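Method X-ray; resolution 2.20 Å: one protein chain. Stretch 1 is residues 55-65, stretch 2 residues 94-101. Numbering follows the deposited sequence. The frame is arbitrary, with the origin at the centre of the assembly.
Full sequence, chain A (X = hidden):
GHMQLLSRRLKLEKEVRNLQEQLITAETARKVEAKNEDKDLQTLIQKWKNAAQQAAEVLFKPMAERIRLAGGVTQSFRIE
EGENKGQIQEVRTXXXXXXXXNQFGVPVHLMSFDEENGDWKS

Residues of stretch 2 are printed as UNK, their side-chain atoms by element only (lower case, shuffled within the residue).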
# COMPACT_ATOMS: atom_id res chain seq x y z
N ALA A 55 2.61 15.76 -14.35
CA ALA A 55 2.96 16.86 -13.44
C ALA A 55 4.42 16.77 -12.98
O ALA A 55 5.10 17.81 -12.87
CB ALA A 55 2.03 16.89 -12.22
N ALA A 56 4.92 15.56 -12.71
CA ALA A 56 6.34 15.38 -12.37
C ALA A 56 7.27 15.91 -13.48
O ALA A 56 8.27 16.54 -13.18
CB ALA A 56 6.66 13.91 -12.06
N GLU A 57 6.95 15.63 -14.73
CA GLU A 57 7.74 16.12 -15.88
C GLU A 57 7.71 17.65 -16.02
O GLU A 57 8.72 18.28 -16.39
CB GLU A 57 7.25 15.48 -17.18
CG GLU A 57 7.78 14.07 -17.39
CD GLU A 57 7.27 13.45 -18.66
OE1 GLU A 57 6.94 14.19 -19.60
OE2 GLU A 57 7.17 12.20 -18.73
N VAL A 58 6.56 18.26 -15.73
CA VAL A 58 6.46 19.73 -15.75
C VAL A 58 7.30 20.36 -14.62
O VAL A 58 7.97 21.35 -14.85
CB VAL A 58 5.00 20.22 -15.60
CG1 VAL A 58 4.94 21.74 -15.65
CG2 VAL A 58 4.10 19.62 -16.71
N LEU A 59 7.26 19.78 -13.41
CA LEU A 59 7.98 20.37 -12.27
C LEU A 59 9.50 20.09 -12.30
O LEU A 59 10.32 20.99 -12.02
CB LEU A 59 7.42 19.87 -10.94
CG LEU A 59 6.03 20.38 -10.61
CD1 LEU A 59 5.32 19.36 -9.69
CD2 LEU A 59 6.10 21.76 -10.00
N PHE A 60 9.83 18.85 -12.66
CA PHE A 60 11.23 18.37 -12.67
C PHE A 60 12.11 19.23 -13.54
O PHE A 60 13.17 19.65 -13.10
CB PHE A 60 11.34 16.90 -13.15
CG PHE A 60 12.75 16.44 -13.45
CD1 PHE A 60 13.67 16.29 -12.42
CD2 PHE A 60 13.15 16.15 -14.76
CE1 PHE A 60 14.99 15.86 -12.69
CE2 PHE A 60 14.46 15.72 -15.07
CZ PHE A 60 15.39 15.58 -14.04
N LYS A 61 11.69 19.50 -14.78
CA LYS A 61 12.62 20.04 -15.79
C LYS A 61 13.27 21.38 -15.39
O LYS A 61 14.51 21.49 -15.42
CB LYS A 61 11.98 20.12 -17.19
CG LYS A 61 13.03 20.25 -18.30
CD LYS A 61 12.44 20.37 -19.70
CE LYS A 61 11.94 21.78 -19.98
NZ LYS A 61 12.45 22.26 -21.29
N PRO A 62 12.45 22.39 -15.02
CA PRO A 62 13.06 23.64 -14.54
C PRO A 62 13.71 23.49 -13.14
O PRO A 62 14.70 24.16 -12.86
CB PRO A 62 11.92 24.66 -14.57
CG PRO A 62 10.64 23.82 -14.46
CD PRO A 62 10.97 22.49 -15.10
N MET A 63 13.20 22.61 -12.29
CA MET A 63 13.91 22.30 -11.02
C MET A 63 15.34 21.78 -11.26
O MET A 63 16.28 22.27 -10.64
CB MET A 63 13.11 21.30 -10.16
CG MET A 63 13.74 21.01 -8.82
SD MET A 63 12.75 19.94 -7.74
CE MET A 63 13.73 20.01 -6.22
N ALA A 64 15.50 20.80 -12.16
CA ALA A 64 16.81 20.26 -12.56
C ALA A 64 17.80 21.34 -13.04
O ALA A 64 18.99 21.28 -12.75
CB ALA A 64 16.65 19.19 -13.64
N GLU A 65 17.26 22.32 -13.77
CA GLU A 65 18.02 23.42 -14.32
C GLU A 65 18.38 24.43 -13.25
O GLU A 65 19.50 24.94 -13.25
CB GLU A 65 17.23 24.12 -15.44
CG GLU A 65 17.90 25.36 -16.02
CD GLU A 65 19.19 25.05 -16.78
OE1 GLU A 65 19.65 23.89 -16.78
OE2 GLU A 65 19.75 25.99 -17.39
N UNK A 94 24.38 15.49 -11.46
CA UNK A 94 23.12 16.07 -11.90
C UNK A 94 21.91 15.55 -11.09
O UNK A 94 21.89 14.41 -10.59
c UNK A 94 22.22 14.12 -15.18
c UNK A 94 22.89 15.83 -13.40
c UNK A 94 22.90 14.36 -13.83
o UNK A 94 22.22 15.03 -16.02
o UNK A 94 21.71 12.99 -15.39
N UNK A 95 20.93 16.43 -10.97
CA UNK A 95 19.65 16.12 -10.38
C UNK A 95 18.84 15.23 -11.33
O UNK A 95 18.55 15.61 -12.46
c UNK A 95 17.82 16.88 -7.94
c UNK A 95 15.32 17.45 -9.00
c UNK A 95 15.45 17.06 -7.67
c UNK A 95 17.70 17.26 -9.28
c UNK A 95 16.45 17.56 -9.79
c UNK A 95 18.90 17.41 -10.12
c UNK A 95 16.70 16.78 -7.14
N UNK A 96 18.50 14.03 -10.87
CA UNK A 96 17.78 13.06 -11.70
C UNK A 96 16.28 13.04 -11.31
O UNK A 96 15.87 13.57 -10.27
c UNK A 96 19.90 11.68 -11.96
o UNK A 96 18.29 11.23 -10.20
c UNK A 96 18.41 11.66 -11.56
N UNK A 97 15.47 12.44 -12.18
CA UNK A 97 14.03 12.28 -11.90
C UNK A 97 13.85 11.48 -10.62
O UNK A 97 12.91 11.73 -9.88
c UNK A 97 11.76 11.39 -12.84
c UNK A 97 10.46 13.56 -14.00
c UNK A 97 13.29 11.61 -13.07
s UNK A 97 10.80 12.87 -12.39
N UNK A 98 14.76 10.55 -10.36
CA UNK A 98 14.61 9.64 -9.24
C UNK A 98 14.88 10.34 -7.92
O UNK A 98 14.26 10.02 -6.92
o UNK A 98 15.27 7.84 -10.70
c UNK A 98 15.54 8.44 -9.43
N UNK A 99 15.82 11.28 -7.92
CA UNK A 99 16.04 12.13 -6.75
C UNK A 99 14.80 13.00 -6.54
O UNK A 99 14.36 13.22 -5.40
s UNK A 99 19.87 13.30 -7.66
c UNK A 99 21.28 12.17 -7.77
c UNK A 99 18.60 12.27 -6.92
c UNK A 99 17.27 13.02 -6.95
N UNK A 100 14.27 13.50 -7.65
CA UNK A 100 13.05 14.27 -7.61
C UNK A 100 11.94 13.46 -6.99
O UNK A 100 11.31 13.90 -6.04
c UNK A 100 12.65 14.73 -9.01
c UNK A 100 9.99 17.35 -8.80
c UNK A 100 10.17 14.65 -9.32
c UNK A 100 8.97 15.24 -9.33
c UNK A 100 11.22 16.74 -8.78
c UNK A 100 11.32 15.39 -9.05
c UNK A 100 8.86 16.60 -9.07
N UNK A 101 11.71 12.26 -7.49
CA UNK A 101 10.57 11.45 -6.95
C UNK A 101 10.78 11.10 -5.47
O UNK A 101 9.87 11.21 -4.66
c UNK A 101 10.36 10.17 -7.76
c UNK A 101 10.07 8.89 -9.88
c UNK A 101 8.43 10.79 -9.30
c UNK A 101 9.87 10.28 -9.20

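Position 94 carries three carbons in a row, the third bearing two oxygens, and none of these atoms touches stretch 1. This is a carboxylate on a two-methylene stem, and the residue is Glu 94. It lies in the loop before the helix and takes no part in the contact.

Position 95 has seven side-chain carbons, one followed by a six-membered ring, with no oxygen on the ring. Its CA-to-CB bond points toward the first helix, and the ring meets Phe 60, Met 63 and Ala 64. An unsubstituted six-carbon ring on a single methylene identifies Phe 95. Its CZ lies 3.7 Å from Met 63 CE and its CD2 3.9 Å from Ala 64 CA. The rings of Phe 60 and Phe 95 meet rim to rim, with planes at 25° and centroids 6.0 Å apart, so neither covers the face of the other.

At position 96 one carbon carries an oxygen and a second carbon. The CA-to-CB bond of this beta-branched side chain points away from stretch 1, while the backbone carbonyl carbon lies 3.4 Å from Phe 60 CE1. The fork of one oxygen and one methyl gives Thr 96. It occupies the N-cap position, where its OG1 accepts a weak bond from the backbone N of position 99 at 3.4 Å.

The side chain of position 97 is an unbranched run of two carbons, a sulfur and a terminal carbon. Although its CA-to-CB bond runs sideways, the end bends in, and the terminal carbon approaches Phe 60 CB and Ala 56 O. This is the pattern of Met 97: CE reaches 3.6 Å from Phe 60 CB and 3.8 Å from Ala 56 O. Met 97 CA lies over one face of the Phe 60 ring.

Position 98 bears one carbon and one oxygen; the CA-to-CB bond points away from the first helix, and the side chain makes no contact with it. It is Ser 98.

Position 99 repeats the two-carbon, sulfur, one-carbon chain. Its end leads away from stretch 1 and touches nothing there. It is Met 99; its SD instead accepts a weak hydrogen bond from Thr 96 N at 3.6 Å, the reciprocal of the capping bond.

Position 100 again shows one carbon and a ring of six, with its CA-to-CB bond toward the first helix and its ring among Ala 56, Leu 59, Phe 60 and Met 63. The residue is Phe 100, a knob in a four-residue hole. Phe 60 CA lies over one face of its ring, and Met 63 SD approaches the edge, 3.7 Å from Phe 100 CD1.

Position 101 has four carbons forked at the second, lying at the margin of the contact; this is Leu 101.

No hydrogen bond crosses between the stretches. The contact buries 489 Å² by apolar packing: Phe 60 reaches Phe 95, Met 97 and Phe 100, while Met 63 touches the rings of both Phe 95 and Phe 100. The N-to-C directions of the helices differ by 111°. Phe 95, in the loop before the second helix, carries the contact to Ala 64.

Stretch 2, residues 94-101: EFTMSMFL
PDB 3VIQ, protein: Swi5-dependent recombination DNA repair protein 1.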